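Local coordinates for protein 2-Keto-3-deoxy-(6-phospho-)gluconate aldolase (PDB 2R91) that is an archaeal aldolase of the dihydrodipicolinate synthetase family, built on a closed eight-stranded beta/alpha (TIM) barrel, at residues A91-S96 with S122-L127; Q109-F114 with K144-I149. One frame throughout, in Å; residues are numbered along the deposited sequence.

Contact 1: A91-S96 with S122-L127; sequences AEAVAS and SIPVFL
V94, A95 and S96 pair in parallel register with V125, F126 and L127, so that two neighbouring barrel strands meet with their N-to-C directions 31° apart. On one face, V94 and V125 turn their branches to each other. V94 CG1 lies anti to its carbonyl carbon, which leaves CG2 in the crowded position between N and C; this crowded branch meets V125 CG2 at 3.8 Å, the two side chains crossing obliquely. I123 arrives at V94 from the strand's entry loop at about a right angle. Its CG1 is the crowded branch (chi1 57°), and the extended chain beyond carries CD1 to 3.5 Å from A91 O and against V94 CG1. The other face belongs to A95 and F126, whose CB atoms touch at 3.7 Å. With CG anti to the carbonyl carbon, the F126 ring leans back along the strand and presents CE1 obliquely to the methyl of A93, while I68 of strand 67-70 packs on F126 and on both alanines. Three backbone bonds fix this register: V94 N to P124 O, F126 N to V94 O (2.8 Å, 164° at the hydrogen, in the carbonyl plane) and S96 N to F126 O (3.0 Å). V94 O also receives the CA-H of V125, so one carbonyl is approached twice. P124 sets its CD 3.3 Å from E92 O, ahead of the first bridge between these two segments; the E92 carboxylate forms a salt bridge with R66. In this right-handed beta-alpha-beta unit, joined through helix 107-120, three backbone bonds thus tie the strands, while A93 and A95 pair with V69 and V71 on the other flank; V94, V125 and L127 make one face largely aliphatic, with S96 its polar member, OG bonded to Y113.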
loop_
_atom_site.group_PDB
_atom_site.type_symbol
_atom_site.label_atom_id
_atom_site.label_comp_id
_atom_site.label_asym_id
_atom_site.label_seq_id
_atom_site.Cartn_x
_atom_site.Cartn_y
_atom_site.Cartn_z
ATOM N N ALA A 91 12.058 -5.254 -35.872
ATOM C CA ALA A 91 11.447 -4.468 -34.789
ATOM C C ALA A 91 12.242 -3.203 -34.640
ATOM O O ALA A 91 13.480 -3.228 -34.679
ATOM C CB ALA A 91 11.485 -5.248 -33.461
ATOM N N GLU A 92 11.571 -2.089 -34.394
ATOM C CA GLU A 92 12.310 -0.857 -34.270
ATOM C C GLU A 92 12.922 -0.716 -32.872
ATOM O O GLU A 92 13.892 0.019 -32.665
ATOM C CB GLU A 92 11.448 0.338 -34.707
ATOM C CG GLU A 92 10.544 0.918 -33.682
ATOM C CD GLU A 92 9.854 2.211 -34.190
ATOM O OE1 GLU A 92 9.568 2.334 -35.408
ATOM O OE2 GLU A 92 9.590 3.083 -33.338
ATOM N N ALA A 93 12.381 -1.461 -31.913
ATOM C CA ALA A 93 12.906 -1.435 -30.552
ATOM C C ALA A 93 12.445 -2.698 -29.828
ATOM O O ALA A 93 11.523 -3.362 -30.283
ATOM C CB ALA A 93 12.405 -0.167 -29.788
ATOM N N VAL A 94 13.081 -3.027 -28.714
ATOM C CA VAL A 94 12.493 -4.031 -27.807
ATOM C C VAL A 94 12.219 -3.359 -26.468
ATOM O O VAL A 94 12.849 -2.357 -26.152
ATOM C CB VAL A 94 13.428 -5.236 -27.570
ATOM C CG1 VAL A 94 13.569 -6.068 -28.889
ATOM C CG2 VAL A 94 14.789 -4.769 -27.069
ATOM N N ALA A 95 11.288 -3.912 -25.685
ATOM C CA ALA A 95 10.991 -3.376 -24.360
ATOM C C ALA A 95 11.021 -4.522 -23.377
ATOM O O ALA A 95 10.829 -5.672 -23.767
ATOM C CB ALA A 95 9.614 -2.705 -24.344
ATOM N N SER A 96 11.235 -4.224 -22.103
ATOM C CA SER A 96 11.061 -5.248 -21.069
ATOM C C SER A 96 10.478 -4.687 -19.780
ATOM O O SER A 96 10.888 -3.618 -19.309
ATOM C CB SER A 96 12.393 -5.987 -20.735
ATOM O OG SER A 96 12.118 -7.094 -19.882
ATOM N N SER A 122 21.394 -3.997 -30.916
ATOM C CA SER A 122 21.780 -2.655 -31.334
ATOM C C SER A 122 20.604 -1.699 -31.325
ATOM O O SER A 122 20.791 -0.497 -31.126
ATOM C CB SER A 122 22.371 -2.702 -32.753
ATOM O OG SER A 122 23.487 -3.572 -32.743
ATOM N N ILE A 123 19.401 -2.215 -31.578
ATOM C CA ILE A 123 18.208 -1.365 -31.554
ATOM C C ILE A 123 17.949 -0.884 -30.103
ATOM O O ILE A 123 18.449 -1.481 -29.158
ATOM C CB ILE A 123 16.976 -2.083 -32.158
ATOM C CG1 ILE A 123 16.679 -3.409 -31.419
ATOM C CG2 ILE A 123 17.173 -2.323 -33.659
ATOM C CD1 ILE A 123 15.361 -4.051 -31.864
ATOM N N PRO A 124 17.195 0.216 -29.934
ATOM C CA PRO A 124 16.904 0.784 -28.610
ATOM C C PRO A 124 16.184 -0.218 -27.693
ATOM O O PRO A 124 15.320 -0.974 -28.152
ATOM C CB PRO A 124 15.956 1.944 -28.925
ATOM C CG PRO A 124 16.247 2.300 -30.357
ATOM C CD PRO A 124 16.558 0.984 -31.019
ATOM N N VAL A 125 16.579 -0.234 -26.432
ATOM C CA VAL A 125 15.880 -0.996 -25.406
ATOM C C VAL A 125 15.029 -0.035 -24.547
ATOM O O VAL A 125 15.545 0.967 -24.041
ATOM C CB VAL A 125 16.882 -1.758 -24.511
ATOM C CG1 VAL A 125 16.183 -2.377 -23.284
ATOM C CG2 VAL A 125 17.608 -2.849 -25.340
ATOM N N PHE A 126 13.737 -0.345 -24.417
ATOM C CA PHE A 126 12.786 0.462 -23.613
ATOM C C PHE A 126 12.562 -0.183 -22.275
ATOM O O PHE A 126 12.431 -1.425 -22.179
ATOM C CB PHE A 126 11.410 0.528 -24.298
ATOM C CG PHE A 126 11.307 1.535 -25.420
ATOM C CD1 PHE A 126 12.332 1.702 -26.341
ATOM C CD2 PHE A 126 10.168 2.300 -25.556
ATOM C CE1 PHE A 126 12.214 2.633 -27.378
ATOM C CE2 PHE A 126 10.042 3.234 -26.602
ATOM C CZ PHE A 126 11.043 3.388 -27.504
ATOM N N LEU A 127 12.476 0.635 -21.232
ATOM C CA LEU A 127 11.937 0.154 -19.978
ATOM C C LEU A 127 10.409 0.151 -20.088
ATOM O O LEU A 127 9.809 1.135 -20.517
ATOM C CB LEU A 127 12.424 1.030 -18.819
ATOM C CG LEU A 127 11.609 0.919 -17.517
ATOM C CD1 LEU A 127 11.763 -0.424 -16.793
ATOM C CD2 LEU A 127 11.938 2.118 -16.593
#

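Contact 2: Q109-F114 with K144-I149; sequences QIAKYF and KELGCI
L146 carries the contact by splitting its two methyls between two residues of helix 107-120. Its CG stands anti to the carbonyl carbon (chi1 -65°), and the fork at the tip sends CD2 onto the backbone of A111, 3.6 Å from A111 CA, and CD1 against F114. There CD1 lies about equally far from CB, CG and CD2 of F114, with 3.9 Å to F114 CB, so the methyl nestles at the root of the ring, and the two side chains cross obliquely. A111 offers only a methyl, which lets the leucine approach the helix closely: A111 CA and L146 CA are 6.0 Å apart. At the ring's other ortho carbon, F114 CD1 meets I149 CD1 at 4.2 Å, again obliquely. The ring itself is positioned from within its own helix, Y113 CD2 standing 4.0 Å above the plane over its centre and I110 CG2 lying at its edge in plane. Helix 140-146 ends beside this cluster. G147, with positive phi (82°), turns the chain out of the helix and on to C148 and I149, which lead into strand 149-154. C148 holds SG in the crowded position (chi1 66°), 4.1 Å from F114 O, and from there it forms the disulfide with C118, one helical turn beyond F114. Polar backbone at the same helix end is also engaged, since L146 O accepts a hydrogen bond from R115 NE. No hydrogen bond joins 109-114 to 144-149 themselves. Between the two segments the packing is apolar; the C118-C148 disulfide adds a covalent tie and R115 a polar one, so the loop after helix 140-146 is fixed covalently to helix 107-120 beside the apolar cluster.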
loop_
_atom_site.group_PDB
_atom_site.type_symbol
_atom_site.label_atom_id
_atom_site.label_comp_id
_atom_site.label_asym_id
_atom_site.label_seq_id
_atom_site.Cartn_x
_atom_site.Cartn_y
_atom_site.Cartn_z
ATOM N N GLN A 109 20.616 -7.301 -9.178
ATOM C CA GLN A 109 19.951 -8.251 -10.081
ATOM C C GLN A 109 19.136 -7.563 -11.171
ATOM O O GLN A 109 19.202 -7.941 -12.351
ATOM C CB GLN A 109 19.099 -9.243 -9.289
ATOM C CG GLN A 109 19.948 -10.246 -8.466
ATOM C CD GLN A 109 19.093 -11.040 -7.498
ATOM O OE1 GLN A 109 18.171 -10.491 -6.887
ATOM N NE2 GLN A 109 19.418 -12.336 -7.315
ATOM N N ILE A 110 18.359 -6.554 -10.777
ATOM C CA ILE A 110 17.566 -5.788 -11.750
ATOM C C ILE A 110 18.476 -5.118 -12.791
ATOM O O ILE A 110 18.176 -5.112 -13.977
ATOM C CB ILE A 110 16.704 -4.671 -11.067
ATOM C CG1 ILE A 110 15.818 -5.226 -9.947
ATOM C CG2 ILE A 110 15.865 -3.927 -12.110
ATOM C CD1 ILE A 110 15.062 -6.411 -10.383
ATOM N N ALA A 111 19.563 -4.522 -12.334
ATOM C CA ALA A 111 20.473 -3.799 -13.236
ATOM C C ALA A 111 21.142 -4.729 -14.219
ATOM O O ALA A 111 21.264 -4.394 -15.380
ATOM C CB ALA A 111 21.553 -3.037 -12.431
ATOM N N LYS A 112 21.614 -5.880 -13.740
ATOM C CA LYS A 112 22.261 -6.865 -14.606
ATOM C C LYS A 112 21.304 -7.316 -15.693
ATOM O O LYS A 112 21.693 -7.396 -16.859
ATOM C CB LYS A 112 22.749 -8.099 -13.801
ATOM C CG LYS A 112 23.429 -9.160 -14.688
ATOM C CD LYS A 112 24.156 -10.219 -13.866
ATOM C CE LYS A 112 24.750 -11.341 -14.749
ATOM N NZ LYS A 112 25.618 -10.817 -15.841
ATOM N N TYR A 113 20.062 -7.615 -15.311
ATOM C CA TYR A 113 19.019 -7.970 -16.283
ATOM C C TYR A 113 18.920 -6.984 -17.447
ATOM O O TYR A 113 19.000 -7.368 -18.622
ATOM C CB TYR A 113 17.642 -8.070 -15.600
ATOM C CG TYR A 113 16.535 -8.403 -16.598
ATOM C CD1 TYR A 113 16.409 -9.710 -17.119
ATOM C CD2 TYR A 113 15.635 -7.412 -17.046
ATOM C CE1 TYR A 113 15.413 -10.036 -18.043
ATOM C CE2 TYR A 113 14.647 -7.714 -17.940
ATOM C CZ TYR A 113 14.531 -9.031 -18.450
ATOM O OH TYR A 113 13.535 -9.338 -19.350
ATOM N N PHE A 114 18.703 -5.709 -17.125
ATOM C CA PHE A 114 18.589 -4.689 -18.178
ATOM C C PHE A 114 19.889 -4.476 -18.922
ATOM O O PHE A 114 19.874 -4.354 -20.120
ATOM C CB PHE A 114 18.029 -3.346 -17.630
ATOM C CG PHE A 114 16.528 -3.385 -17.388
ATOM C CD1 PHE A 114 15.646 -3.269 -18.442
ATOM C CD2 PHE A 114 16.022 -3.524 -16.106
ATOM C CE1 PHE A 114 14.260 -3.317 -18.253
ATOM C CE2 PHE A 114 14.646 -3.580 -15.897
ATOM C CZ PHE A 114 13.756 -3.466 -16.987
ATOM N N LYS A 144 17.879 6.007 -15.321
ATOM C CA LYS A 144 19.097 6.709 -15.727
ATOM C C LYS A 144 20.342 5.959 -15.257
ATOM O O LYS A 144 21.301 5.814 -16.027
ATOM C CB LYS A 144 19.127 8.145 -15.167
ATOM C CG LYS A 144 20.374 8.940 -15.603
ATOM C CD LYS A 144 20.450 10.321 -14.949
ATOM C CE LYS A 144 21.653 11.134 -15.504
ATOM N NZ LYS A 144 21.861 12.391 -14.709
ATOM N N GLU A 145 20.304 5.500 -14.003
ATOM C CA GLU A 145 21.383 4.710 -13.350
ATOM C C GLU A 145 21.715 3.414 -14.106
ATOM O O GLU A 145 22.834 2.891 -13.970
ATOM C CB GLU A 145 21.062 4.406 -11.849
ATOM C CG GLU A 145 21.307 5.603 -10.842
ATOM C CD GLU A 145 20.597 5.539 -9.415
ATOM O OE1 GLU A 145 19.470 4.975 -9.223
ATOM O OE2 GLU A 145 21.168 6.128 -8.461
ATOM N N LEU A 146 20.774 2.897 -14.907
ATOM C CA LEU A 146 21.031 1.690 -15.709
ATOM C C LEU A 146 21.991 1.980 -16.842
ATOM O O LEU A 146 22.773 1.111 -17.243
ATOM C CB LEU A 146 19.744 1.090 -16.283
ATOM C CG LEU A 146 18.739 0.539 -15.287
ATOM C CD1 LEU A 146 17.449 0.121 -16.023
ATOM C CD2 LEU A 146 19.342 -0.644 -14.501
ATOM N N GLY A 147 21.920 3.197 -17.368
ATOM C CA GLY A 147 22.880 3.673 -18.370
ATOM C C GLY A 147 22.689 3.288 -19.837
ATOM O O GLY A 147 23.595 3.511 -20.650
ATOM N N CYS A 148 21.551 2.697 -20.200
ATOM C CA CYS A 148 21.368 2.233 -21.579
ATOM C C CYS A 148 19.910 2.288 -22.085
ATOM O O CYS A 148 19.595 1.828 -23.191
ATOM C CB CYS A 148 21.929 0.812 -21.748
ATOM S SG CYS A 148 21.036 -0.438 -20.797
ATOM N N ILE A 149 19.029 2.855 -21.280
ATOM C CA ILE A 149 17.609 2.890 -21.614
ATOM C C ILE A 149 17.376 4.034 -22.585
ATOM O O ILE A 149 17.819 5.145 -22.330
ATOM C CB ILE A 149 16.772 3.100 -20.319
ATOM C CG1 ILE A 149 16.953 1.910 -19.335
ATOM C CG2 ILE A 149 15.304 3.321 -20.640
ATOM C CD1 ILE A 149 16.620 0.549 -19.929
#

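In the fold
Contact 1 lies within the barrel wall and contact 2 in the helical layer outside it, their centres 13 Å apart on the same side of the chain's centre. Helix 107-120 follows strand 93-96 and precedes strand 125-129, so the segments alternate along the chain and meet directly. F114 bridges the layers: its CZ packs 3.6 Å from L127 CD1, and its CE1 lies 3.5 Å from S96 O. Beside it, S96 OG and Y113 OH stand 2.7 Å apart in a probable hydrogen bond, and I149 CG2 comes within 3.9 Å of L127 N. Farther out, Y113 and K112 of the helix reach Y263 of the second subunit, connecting the barrel wall to the subunit interface.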